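Local coordinates for protein CghA (Chaetomium globosum, PDB 6KBC) that is a two-domain, beta-rich protein of the calycin clan that binds the ligand WK1 in a pocket to which both domains contribute, at residues E238-L243 against R258-P263; D360-S365 against E390-D395; P179-F184 against L231-G236; R287-D292 against A300-T305. All coordinates share one frame; numbering follows the deposited sequence.

Contact 1 (E238-L243 against R258-P263); sequences EATDAL and RLVSKP
Residues D241-L243 and R258-S261 run antiparallel (176°, axes 4.7 Å apart at their closest) as paired arms of a beta hairpin, and a classic bulge breaks the register where T240 and D241 both face V260. V260 O takes T240 N at 2.7 Å and, more loosely, D241 N at 3.3 Å. On the face carrying D241, L243, R258 and V260, a salt bridge joins R258 NH1 to D241 OD1 (2.8 Å). The oxygen lies near the guanidinium plane but is itself approached from above the carboxylate, the two planes standing 76° apart. L243 CB and V260 CG2 lie over opposite faces of the guanidinium, each offset toward its rim. K307 and R319 bind D241 OD2, an arrangement that probably keeps the carboxylate ionised. At the bulge, T240 OG1, placed between the backbone N and the carbonyl carbon (chi1 50°), donates to S261 O at 2.7 Å. K262 folds back so that NZ reaches A239 O at 2.8 Å; G236 O and S394 O also accept from this ammonium. On the opposite face, turned to WK1, A242 CB meets L259 CD2 at 3.7 Å. Strand 382-392 pairs with the outer edge of 239-249, and strand 269-277 with that of 252-261.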
# COMPACT_ATOMS: atom_id res chain seq x y z
N GLU A 238 17.05 -1.53 -5.05
CA GLU A 238 17.07 -2.88 -4.51
C GLU A 238 16.08 -3.83 -5.19
O GLU A 238 16.20 -5.04 -5.00
CB GLU A 238 16.77 -2.83 -3.01
CG GLU A 238 17.91 -2.23 -2.19
CD GLU A 238 19.03 -3.21 -1.95
OE1 GLU A 238 18.93 -4.00 -0.98
OE2 GLU A 238 20.00 -3.22 -2.75
N ALA A 239 15.12 -3.32 -5.97
CA ALA A 239 14.03 -4.14 -6.48
C ALA A 239 13.92 -4.04 -7.99
O ALA A 239 14.27 -3.02 -8.60
CB ALA A 239 12.67 -3.73 -5.85
N THR A 240 13.41 -5.11 -8.61
CA THR A 240 12.98 -5.07 -10.01
C THR A 240 11.47 -5.14 -10.15
O THR A 240 10.94 -4.90 -11.24
CB THR A 240 13.60 -6.21 -10.83
OG1 THR A 240 13.41 -7.46 -10.16
CG2 THR A 240 15.11 -5.96 -11.03
N ASP A 241 10.76 -5.44 -9.06
CA ASP A 241 9.33 -5.66 -9.12
C ASP A 241 8.73 -5.38 -7.75
O ASP A 241 9.26 -5.84 -6.73
CB ASP A 241 9.01 -7.09 -9.57
CG ASP A 241 7.67 -7.22 -10.24
OD1 ASP A 241 6.64 -6.93 -9.59
OD2 ASP A 241 7.63 -7.57 -11.44
N ALA A 242 7.63 -4.64 -7.73
CA ALA A 242 6.89 -4.42 -6.49
C ALA A 242 5.42 -4.60 -6.82
O ALA A 242 4.94 -4.07 -7.83
CB ALA A 242 7.16 -3.03 -5.91
N LEU A 243 4.71 -5.36 -6.00
CA LEU A 243 3.28 -5.59 -6.20
C LEU A 243 2.53 -5.24 -4.92
O LEU A 243 2.72 -5.90 -3.90
CB LEU A 243 2.99 -7.03 -6.59
CG LEU A 243 1.49 -7.37 -6.57
CD1 LEU A 243 0.76 -6.60 -7.66
CD2 LEU A 243 1.30 -8.87 -6.75
N ARG A 258 4.59 -7.40 -2.21
CA ARG A 258 5.59 -8.37 -2.64
C ARG A 258 6.70 -7.65 -3.41
O ARG A 258 6.43 -6.90 -4.35
CB ARG A 258 4.97 -9.49 -3.52
CG ARG A 258 6.01 -10.61 -3.85
CD ARG A 258 6.66 -10.16 -5.14
NE ARG A 258 5.81 -10.21 -6.33
CZ ARG A 258 5.92 -9.38 -7.35
NH1 ARG A 258 6.48 -8.19 -7.12
NH2 ARG A 258 5.22 -9.57 -8.46
N LEU A 259 7.96 -7.94 -3.05
CA LEU A 259 9.12 -7.37 -3.72
C LEU A 259 9.94 -8.48 -4.36
O LEU A 259 10.10 -9.55 -3.78
CB LEU A 259 10.04 -6.62 -2.76
CG LEU A 259 9.39 -5.42 -2.07
CD1 LEU A 259 10.29 -4.97 -0.96
CD2 LEU A 259 9.23 -4.33 -3.11
N VAL A 260 10.45 -8.21 -5.56
CA VAL A 260 11.47 -9.04 -6.19
C VAL A 260 12.71 -8.17 -6.36
O VAL A 260 12.63 -7.08 -6.93
CB VAL A 260 10.99 -9.60 -7.54
CG1 VAL A 260 12.09 -10.48 -8.18
CG2 VAL A 260 9.68 -10.39 -7.35
N SER A 261 13.85 -8.65 -5.86
CA SER A 261 15.05 -7.84 -5.80
C SER A 261 15.67 -7.64 -7.19
O SER A 261 15.20 -8.16 -8.21
CB SER A 261 16.07 -8.48 -4.86
OG SER A 261 16.79 -9.52 -5.54
N LYS A 262 16.77 -6.88 -7.21
CA LYS A 262 17.63 -6.77 -8.37
C LYS A 262 18.38 -8.09 -8.60
O LYS A 262 18.51 -8.90 -7.69
CB LYS A 262 18.65 -5.65 -8.15
CG LYS A 262 18.08 -4.25 -8.17
CD LYS A 262 17.73 -3.80 -9.55
CE LYS A 262 17.82 -2.28 -9.66
NZ LYS A 262 16.43 -1.73 -9.74
N PRO A 263 18.92 -8.30 -9.81
CA PRO A 263 19.74 -9.51 -10.04
C PRO A 263 20.99 -9.59 -9.17
O PRO A 263 21.50 -10.70 -8.97
CB PRO A 263 20.12 -9.42 -11.54
CG PRO A 263 19.84 -8.00 -11.95
CD PRO A 263 18.69 -7.54 -11.05

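Contact 2 (D360-S365 against E390-D395); sequences DGTGNS and EVELSD. With WK1 ((2S)-3-[(2S,4E)-4-[[(1R,2S,4aR,6S,8R,8aS)-2-[(E)-but-2-en-2-yl]-6,8-dimethyl-1,2,4a,5,6,7,8,8a-octahydronaphthalen-1-yl]-oxidanyl-methylidene]-3,5-bis(oxidanylidene)pyrrolidin-2-yl]-2-methyl-2-oxidanyl-propanoic acid), chain B.
N364 and V391 lie side by side and point the same way from the non-hydrogen-bonded pair of an antiparallel hairpin, whose strands 363-365 and 390-392 are 179° apart in direction. The backbone bonds come first. S365 and E390 form a reciprocal hydrogen-bonded pair, while E392 N donates to G363 O at 2.7 Å. The carboxylate of E392 adds a side-chain-to-backbone bond, OE1 accepting from G363 N at 2.9 Å on its anti side, 23° out of the carboxylate plane. Backbone N-H groups of R319 and D320 bind OE1 and OE2 respectively, so three amides grip this buried acid, which would be expected to favour its charged form. A water adds a further link, lying 2.7 Å from S365 OG and donating to E390 O at 3.0 Å.

Packing is modest: T362 CB rests on E392 CB (3.6 Å), and V391 CG2 sits against N364 OD1 at the same separation. Of these segments N364 binds the ligand, alongside K352, H94, S65 and N82 from other parts of the chain. Its CG is anti to the backbone N (chi1 174°). Its ND2 donates to WK1 O4 at 2.9 Å, and OD1 accepts from W350 NE1, so both ends of the amide are engaged and its rotation is fixed.

Around the pair, strand 239-249 lies alongside 382-392, with E390 touching L243. On the other side N364 makes backbone bonds to K352 in strand 348-353, and T362 to T354 just after it.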
# COMPACT_ATOMS: atom_id res chain seq x y z
N ASP A 360 14.15 -1.91 -22.70
CA ASP A 360 14.36 -2.12 -21.28
C ASP A 360 13.35 -1.36 -20.43
O ASP A 360 13.48 -1.35 -19.21
CB ASP A 360 15.78 -1.72 -20.90
CG ASP A 360 16.85 -2.56 -21.61
OD1 ASP A 360 16.74 -3.80 -21.61
OD2 ASP A 360 17.80 -1.98 -22.17
N GLY A 361 12.34 -0.75 -21.06
CA GLY A 361 11.47 0.18 -20.36
C GLY A 361 10.64 -0.52 -19.29
O GLY A 361 10.23 -1.67 -19.43
N THR A 362 10.41 0.20 -18.20
CA THR A 362 9.65 -0.31 -17.07
C THR A 362 8.66 0.75 -16.64
O THR A 362 8.76 1.92 -17.01
CB THR A 362 10.55 -0.69 -15.89
OG1 THR A 362 11.37 0.44 -15.55
CG2 THR A 362 11.45 -1.90 -16.21
N GLY A 363 7.70 0.34 -15.82
CA GLY A 363 6.66 1.27 -15.47
C GLY A 363 6.06 0.95 -14.12
O GLY A 363 6.41 -0.03 -13.46
N ASN A 364 5.12 1.81 -13.73
CA ASN A 364 4.42 1.78 -12.46
C ASN A 364 2.95 1.93 -12.82
O ASN A 364 2.55 2.99 -13.32
CB ASN A 364 4.92 2.90 -11.55
CG ASN A 364 4.14 3.01 -10.24
OD1 ASN A 364 3.14 2.32 -10.02
ND2 ASN A 364 4.61 3.88 -9.35
N SER A 365 2.18 0.87 -12.66
CA SER A 365 0.81 0.84 -13.14
C SER A 365 -0.11 0.48 -11.98
O SER A 365 0.17 -0.45 -11.22
CB SER A 365 0.61 -0.15 -14.27
OG SER A 365 1.55 0.07 -15.31
N GLU A 390 1.46 -2.11 -9.53
CA GLU A 390 2.38 -3.06 -10.16
C GLU A 390 3.56 -2.25 -10.65
O GLU A 390 3.45 -1.52 -11.64
CB GLU A 390 1.68 -3.81 -11.30
CG GLU A 390 0.34 -4.38 -10.83
CD GLU A 390 -0.38 -5.17 -11.90
OE1 GLU A 390 -1.52 -5.59 -11.62
OE2 GLU A 390 0.18 -5.39 -13.00
N VAL A 391 4.69 -2.35 -9.95
CA VAL A 391 5.85 -1.50 -10.21
C VAL A 391 6.97 -2.36 -10.76
O VAL A 391 7.28 -3.43 -10.23
CB VAL A 391 6.31 -0.75 -8.96
CG1 VAL A 391 7.39 0.27 -9.36
CG2 VAL A 391 5.11 -0.06 -8.26
N GLU A 392 7.59 -1.86 -11.82
CA GLU A 392 8.66 -2.51 -12.55
C GLU A 392 9.88 -1.60 -12.43
O GLU A 392 9.75 -0.37 -12.53
CB GLU A 392 8.21 -2.61 -13.97
CG GLU A 392 7.05 -3.55 -14.17
CD GLU A 392 6.54 -3.41 -15.56
OE1 GLU A 392 7.00 -2.43 -16.21
OE2 GLU A 392 5.75 -4.25 -16.01
N LEU A 393 11.05 -2.18 -12.20
CA LEU A 393 12.26 -1.37 -12.15
C LEU A 393 13.35 -2.07 -12.95
O LEU A 393 13.34 -3.29 -13.14
CB LEU A 393 12.73 -1.11 -10.72
CG LEU A 393 11.77 -0.30 -9.84
CD1 LEU A 393 12.32 -0.25 -8.45
CD2 LEU A 393 11.59 1.10 -10.38
N SER A 394 14.32 -1.28 -13.37
CA SER A 394 15.36 -1.80 -14.24
C SER A 394 16.14 -2.91 -13.56
O SER A 394 16.30 -2.94 -12.34
CB SER A 394 16.29 -0.67 -14.65
OG SER A 394 17.32 -1.19 -15.48
N ASP A 395 16.61 -3.87 -14.37
CA ASP A 395 17.48 -4.92 -13.85
C ASP A 395 18.87 -4.40 -13.46
O ASP A 395 19.55 -5.03 -12.66
CB ASP A 395 17.61 -6.04 -14.89
CG ASP A 395 16.30 -6.80 -15.09
OD1 ASP A 395 15.94 -7.60 -14.20
OD2 ASP A 395 15.61 -6.56 -16.11
O WK1 B . 3.00 8.95 -8.05
C17 WK1 B . 2.14 8.24 -7.62
O1 WK1 B . 1.01 8.61 -7.46
C19 WK1 B . 2.44 6.84 -7.26
O2 WK1 B . 3.73 6.47 -7.61
C18 WK1 B . 1.54 5.93 -8.04
C20 WK1 B . 2.28 6.81 -5.77
C22 WK1 B . 2.16 5.42 -5.27
N WK1 B . 1.82 5.22 -3.88
C21 WK1 B . 2.61 4.30 -3.35
O5 WK1 B . 2.50 3.90 -2.11
C23 WK1 B . 3.30 4.55 -5.44
O4 WK1 B . 4.00 4.39 -6.55
C24 WK1 B . 3.63 3.79 -4.28
C16 WK1 B . 4.70 2.81 -4.14
O3 WK1 B . 5.43 2.57 -5.17
C9 WK1 B . 4.83 2.02 -2.91
C8 WK1 B . 3.81 0.88 -3.20
C12 WK1 B . 2.50 1.22 -3.88
C13 WK1 B . 1.39 1.45 -3.21
C90 WK1 B . 0.12 1.79 -3.91
C14 WK1 B . 2.44 1.31 -5.36
C7 WK1 B . 4.41 -0.21 -4.03
C6 WK1 B . 5.53 -0.76 -3.63
C3 WK1 B . 6.28 -0.06 -2.55
C4 WK1 B . 6.22 1.45 -2.65
C5 WK1 B . 6.76 2.01 -1.35
C11 WK1 B . 6.91 3.49 -1.44
C2 WK1 B . 7.68 -0.55 -2.27
C1 WK1 B . 7.98 -0.12 -0.87
C10 WK1 B . 9.23 -0.68 -0.28
C WK1 B . 8.06 1.38 -0.88
O HOH W 1 3.36 -1.87 -14.61

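Contact 3 (P179-F184 against L231-G236); sequences PGAYWF and LPMVWG. With WK1 ((2S)-3-[(2S,4E)-4-[[(1R,2S,4aR,6S,8R,8aS)-2-[(E)-but-2-en-2-yl]-6,8-dimethyl-1,2,4a,5,6,7,8,8a-octahydronaphthalen-1-yl]-oxidanyl-methylidene]-3,5-bis(oxidanylidene)pyrrolidin-2-yl]-2-methyl-2-oxidanyl-propanoic acid), chain B.
A181 and L231 meet through their aliphatic carbons: the methyl CB of A181 nestles against the branch point of L231, 3.6 Å from CG and 3.7 Å from CD2. The first torsion of L231, with CG anti to its carbonyl carbon (chi1 -76°), sets CG beside that methyl. Separately, CD1 reaches the ligand methyl C10 of WK1 at 3.6 Å. L231 thus bridges the inter-segment packing and the pocket.

Further along, the contact depends on backbone oxygens and the edges of side chains. The P232 ring sets CD 3.3 Å from G180 O. M233, bent at chi2 and chi3, brings its terminal CE to the same oxygen at 3.8 Å. These are carbon-to-oxygen van der Waals contacts, with M233 SD near A181 CB the apolar one, and the joint area is small.

The two tryptophans do not meet each other; they close on the bicyclic part of WK1 from opposite sides. W235 lays a face of its indole on the ligand, with WK1 C2 3.7 Å above the plane and over the ring centre. W183 instead approaches obliquely, its benzo-ring atom CZ3 coming 3.5 Å from WK1 C5. A hydrogen bond from NE1 to D227 OD2 holds the pyrrole part of the W183 indole.

W183 of strand 181-200, L231 at the end of strand 223-231 and W235 of the loop after it thereby form apolar walls for the ring system. W183 belongs to the N-terminal family region and W235 to the C-terminal one, consistent with a pocket formed at the junction of the two calycin-clan regions.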
# COMPACT_ATOMS: atom_id res chain seq x y z
N PRO A 179 14.66 -7.89 3.86
CA PRO A 179 15.62 -7.66 4.96
C PRO A 179 15.85 -6.18 5.24
O PRO A 179 16.24 -5.41 4.36
CB PRO A 179 16.91 -8.34 4.46
CG PRO A 179 16.41 -9.42 3.54
CD PRO A 179 15.18 -8.85 2.86
N GLY A 180 15.55 -5.76 6.48
CA GLY A 180 15.75 -4.38 6.88
C GLY A 180 14.86 -3.36 6.20
O GLY A 180 15.15 -2.16 6.25
N ALA A 181 13.79 -3.82 5.55
CA ALA A 181 12.81 -2.95 4.91
C ALA A 181 11.43 -3.36 5.40
O ALA A 181 11.13 -4.55 5.48
CB ALA A 181 12.91 -3.05 3.38
N TYR A 182 10.59 -2.38 5.75
CA TYR A 182 9.36 -2.66 6.48
C TYR A 182 8.16 -2.14 5.72
O TYR A 182 8.17 -1.02 5.21
CB TYR A 182 9.40 -2.08 7.89
CG TYR A 182 10.66 -2.49 8.59
CD1 TYR A 182 10.74 -3.69 9.27
CD2 TYR A 182 11.80 -1.70 8.51
CE1 TYR A 182 11.91 -4.08 9.89
CE2 TYR A 182 12.97 -2.09 9.11
CZ TYR A 182 13.02 -3.27 9.80
OH TYR A 182 14.20 -3.64 10.40
N TRP A 183 7.16 -3.01 5.60
CA TRP A 183 5.85 -2.65 5.09
C TRP A 183 4.87 -3.61 5.72
O TRP A 183 4.99 -4.82 5.56
CB TRP A 183 5.79 -2.72 3.56
CG TRP A 183 4.45 -2.32 3.03
CD1 TRP A 183 3.26 -2.95 3.23
CD2 TRP A 183 4.17 -1.17 2.23
NE1 TRP A 183 2.25 -2.27 2.60
CE2 TRP A 183 2.78 -1.17 1.97
CE3 TRP A 183 4.95 -0.15 1.69
CZ2 TRP A 183 2.17 -0.19 1.22
CZ3 TRP A 183 4.34 0.82 0.94
CH2 TRP A 183 2.96 0.81 0.72
N PHE A 184 3.91 -3.08 6.47
CA PHE A 184 2.89 -3.92 7.05
C PHE A 184 1.65 -3.06 7.23
O PHE A 184 1.61 -1.90 6.80
CB PHE A 184 3.40 -4.55 8.36
CG PHE A 184 3.79 -3.54 9.39
CD1 PHE A 184 5.09 -3.04 9.42
CD2 PHE A 184 2.86 -3.06 10.29
CE1 PHE A 184 5.46 -2.07 10.35
CE2 PHE A 184 3.22 -2.10 11.23
CZ PHE A 184 4.52 -1.61 11.26
N LEU A 231 11.99 2.46 5.14
CA LEU A 231 13.19 1.84 4.60
C LEU A 231 14.34 2.83 4.80
O LEU A 231 14.17 4.02 4.52
CB LEU A 231 13.07 1.55 3.11
CG LEU A 231 12.24 0.37 2.64
CD1 LEU A 231 10.78 0.80 2.56
CD2 LEU A 231 12.78 -0.05 1.28
N PRO A 232 15.51 2.37 5.24
CA PRO A 232 16.67 3.25 5.33
C PRO A 232 17.50 3.33 4.06
O PRO A 232 18.53 4.00 4.05
CB PRO A 232 17.49 2.61 6.46
CG PRO A 232 17.20 1.16 6.32
CD PRO A 232 15.76 1.05 5.85
N MET A 233 17.06 2.61 3.02
CA MET A 233 17.75 2.58 1.71
C MET A 233 16.76 2.92 0.60
O MET A 233 15.58 2.74 0.78
CB MET A 233 18.39 1.21 1.46
CG MET A 233 17.42 0.13 1.02
SD MET A 233 16.38 -0.52 2.31
CE MET A 233 17.47 -1.55 3.25
N VAL A 234 17.26 3.43 -0.51
CA VAL A 234 16.33 3.79 -1.58
C VAL A 234 15.89 2.47 -2.19
O VAL A 234 16.72 1.62 -2.54
CB VAL A 234 16.94 4.74 -2.63
CG1 VAL A 234 17.39 6.04 -2.00
CG2 VAL A 234 17.98 4.08 -3.47
N TRP A 235 14.58 2.25 -2.26
CA TRP A 235 14.12 0.90 -2.57
C TRP A 235 14.26 0.59 -4.05
O TRP A 235 14.43 -0.57 -4.43
CB TRP A 235 12.69 0.73 -2.07
CG TRP A 235 11.65 1.36 -2.91
CD1 TRP A 235 11.19 2.65 -2.85
CD2 TRP A 235 10.89 0.71 -3.93
NE1 TRP A 235 10.20 2.84 -3.80
CE2 TRP A 235 10.00 1.66 -4.47
CE3 TRP A 235 10.88 -0.59 -4.44
CZ2 TRP A 235 9.11 1.35 -5.49
CZ3 TRP A 235 10.00 -0.90 -5.45
CH2 TRP A 235 9.13 0.07 -5.97
N GLY A 236 14.23 1.63 -4.89
CA GLY A 236 14.36 1.42 -6.32
C GLY A 236 15.66 0.76 -6.71
O GLY A 236 15.71 0.01 -7.69
O WK1 B . 3.00 8.95 -8.05
C17 WK1 B . 2.14 8.24 -7.62
O1 WK1 B . 1.01 8.61 -7.46
C19 WK1 B . 2.44 6.84 -7.26
O2 WK1 B . 3.73 6.47 -7.61
C18 WK1 B . 1.54 5.93 -8.04
C20 WK1 B . 2.28 6.81 -5.77
C22 WK1 B . 2.16 5.42 -5.27
N WK1 B . 1.82 5.22 -3.88
C21 WK1 B . 2.61 4.30 -3.35
O5 WK1 B . 2.50 3.90 -2.11
C23 WK1 B . 3.30 4.55 -5.44
O4 WK1 B . 4.00 4.39 -6.55
C24 WK1 B . 3.63 3.79 -4.28
C16 WK1 B . 4.70 2.81 -4.14
O3 WK1 B . 5.43 2.57 -5.17
C9 WK1 B . 4.83 2.02 -2.91
C8 WK1 B . 3.81 0.88 -3.20
C12 WK1 B . 2.50 1.22 -3.88
C13 WK1 B . 1.39 1.45 -3.21
C90 WK1 B . 0.12 1.79 -3.91
C14 WK1 B . 2.44 1.31 -5.36
C7 WK1 B . 4.41 -0.21 -4.03
C6 WK1 B . 5.53 -0.76 -3.63
C3 WK1 B . 6.28 -0.06 -2.55
C4 WK1 B . 6.22 1.45 -2.65
C5 WK1 B . 6.76 2.01 -1.35
C11 WK1 B . 6.91 3.49 -1.44
C2 WK1 B . 7.68 -0.55 -2.27
C1 WK1 B . 7.98 -0.12 -0.87
C10 WK1 B . 9.23 -0.68 -0.28
C WK1 B . 8.06 1.38 -0.88

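Contact 4 (R287-D292 against A300-T305); sequences RSLPPD and ADAVRT
A water bridges S288, L289 and T305, donating to S288 OG (2.7 Å) and L289 O (2.6 Å) and accepting from T305 N (2.9 Å). It lies at the end of a short parallel beta bridge, S288 with V303, within the otherwise largely antiparallel C-terminal sheet. V303 N donates to R287 O at 2.9 Å, and V303 O in turn accepts from L289 N at 3.0 Å. S288 OG has a further bond to N269.

Past the bridge, the chain 290-291 leaves the sheet but stays tied to it by R304. The R304 side chain, extended as far as CD, turns at chi3 (61°), and NH1 donates to P291 O at 2.7 Å, the bond bent to 133° and tilted from the guanidinium plane. E306 at NH1 and E328 at NE add salt bridges. On the same face of the strand pair, L289 CD1 packs on A302 CB at 3.9 Å.

At the opposite end R287 bends back over residue 300. Its NH1 binds T299 and also a second water, which donates to A300 O. The guanidinium lies flat against the methyl group, A300 CB standing 3.6 Å above the plane and over its centre.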
# COMPACT_ATOMS: atom_id res chain seq x y z
N ARG A 287 6.27 -15.33 3.40
CA ARG A 287 7.10 -16.09 2.48
C ARG A 287 6.49 -15.99 1.08
O ARG A 287 5.29 -16.24 0.91
CB ARG A 287 7.20 -17.55 2.93
CG ARG A 287 7.97 -18.48 1.99
CD ARG A 287 7.92 -19.92 2.50
NE ARG A 287 8.75 -20.09 3.69
CZ ARG A 287 8.91 -21.25 4.32
NH1 ARG A 287 8.30 -22.34 3.87
NH2 ARG A 287 9.70 -21.32 5.39
N SER A 288 7.30 -15.62 0.10
CA SER A 288 6.86 -15.45 -1.29
C SER A 288 7.45 -16.57 -2.13
O SER A 288 8.67 -16.70 -2.23
CB SER A 288 7.32 -14.09 -1.81
OG SER A 288 6.77 -13.79 -3.10
N LEU A 289 6.57 -17.36 -2.79
CA LEU A 289 7.01 -18.56 -3.48
C LEU A 289 7.37 -18.28 -4.93
O LEU A 289 6.82 -17.35 -5.54
CB LEU A 289 5.92 -19.61 -3.46
CG LEU A 289 5.57 -20.02 -2.03
CD1 LEU A 289 4.32 -20.87 -2.04
CD2 LEU A 289 6.76 -20.77 -1.42
N PRO A 290 8.26 -19.09 -5.50
CA PRO A 290 8.53 -19.01 -6.95
C PRO A 290 7.24 -19.07 -7.74
O PRO A 290 6.39 -19.95 -7.50
CB PRO A 290 9.41 -20.24 -7.21
CG PRO A 290 10.12 -20.46 -5.89
CD PRO A 290 9.11 -20.10 -4.83
N PRO A 291 7.04 -18.13 -8.66
CA PRO A 291 5.74 -18.01 -9.35
C PRO A 291 5.33 -19.25 -10.15
O PRO A 291 4.14 -19.39 -10.45
CB PRO A 291 5.96 -16.81 -10.29
CG PRO A 291 7.04 -16.01 -9.62
CD PRO A 291 7.96 -17.03 -8.99
N ASP A 292 6.26 -20.12 -10.53
CA ASP A 292 5.91 -21.28 -11.35
C ASP A 292 5.68 -22.54 -10.53
O ASP A 292 5.49 -23.62 -11.10
CB ASP A 292 6.97 -21.49 -12.45
CG ASP A 292 8.34 -21.85 -11.90
OD1 ASP A 292 8.62 -21.55 -10.72
OD2 ASP A 292 9.17 -22.39 -12.69
N ALA A 300 5.40 -23.22 5.98
CA ALA A 300 5.02 -21.94 6.57
C ALA A 300 3.92 -21.37 5.70
O ALA A 300 3.77 -21.74 4.54
CB ALA A 300 6.19 -20.96 6.66
N ASP A 301 3.14 -20.46 6.29
CA ASP A 301 2.19 -19.70 5.50
C ASP A 301 2.95 -18.97 4.40
O ASP A 301 4.07 -18.49 4.59
CB ASP A 301 1.45 -18.68 6.37
CG ASP A 301 0.42 -19.31 7.33
OD1 ASP A 301 0.25 -20.56 7.40
OD2 ASP A 301 -0.23 -18.51 8.02
N ALA A 302 2.34 -18.88 3.23
CA ALA A 302 3.07 -18.30 2.12
C ALA A 302 2.07 -17.78 1.10
O ALA A 302 0.89 -18.15 1.12
CB ALA A 302 4.03 -19.33 1.48
N VAL A 303 2.56 -16.91 0.24
CA VAL A 303 1.78 -16.49 -0.91
C VAL A 303 2.67 -16.60 -2.14
O VAL A 303 3.88 -16.36 -2.05
CB VAL A 303 1.21 -15.07 -0.75
CG1 VAL A 303 2.30 -14.03 -0.70
CG2 VAL A 303 0.21 -14.77 -1.88
N ARG A 304 2.08 -17.02 -3.24
CA ARG A 304 2.73 -17.00 -4.55
C ARG A 304 2.04 -15.95 -5.40
O ARG A 304 0.80 -15.97 -5.52
CB ARG A 304 2.64 -18.38 -5.19
CG ARG A 304 3.31 -18.49 -6.56
CD ARG A 304 3.22 -19.91 -7.01
NE ARG A 304 1.84 -20.38 -7.16
CZ ARG A 304 1.13 -20.23 -8.28
NH1 ARG A 304 1.66 -19.61 -9.32
NH2 ARG A 304 -0.11 -20.70 -8.35
N THR A 305 2.81 -15.02 -5.94
CA THR A 305 2.30 -14.02 -6.87
C THR A 305 2.78 -14.39 -8.27
O THR A 305 3.98 -14.54 -8.48
CB THR A 305 2.80 -12.63 -6.50
OG1 THR A 305 4.23 -12.61 -6.65
CG2 THR A 305 2.40 -12.26 -5.04
O HOH W 2 5.47 -22.54 2.40
O HOH W 3 5.54 -15.09 -5.11

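How the contacts relate
Contacts 1, 2 and 4 belong to the C-terminal sheet, whereas contact 3 spans the two family regions. Contacts 1 and 2, with centres 10 Å apart, are neighbouring hairpins, joined where A242 O lies 2.7 Å from V391 N. Contact 3 reaches both through W235: its CZ3 is 3.6 Å from A242 CB, and its CH2 is 3.8 Å from V391 CG1. Contact 4 connects to contact 1 through R258 NE and T305 OG1, 2.9 Å apart, but stays about 10 Å from contact 2 between nearest atoms. Around WK1, contact 2 gives a polar bond, contact 3 apolar surfaces and contact 1 a methyl group, while the T305 side chain of contact 4 is about 12 Å away.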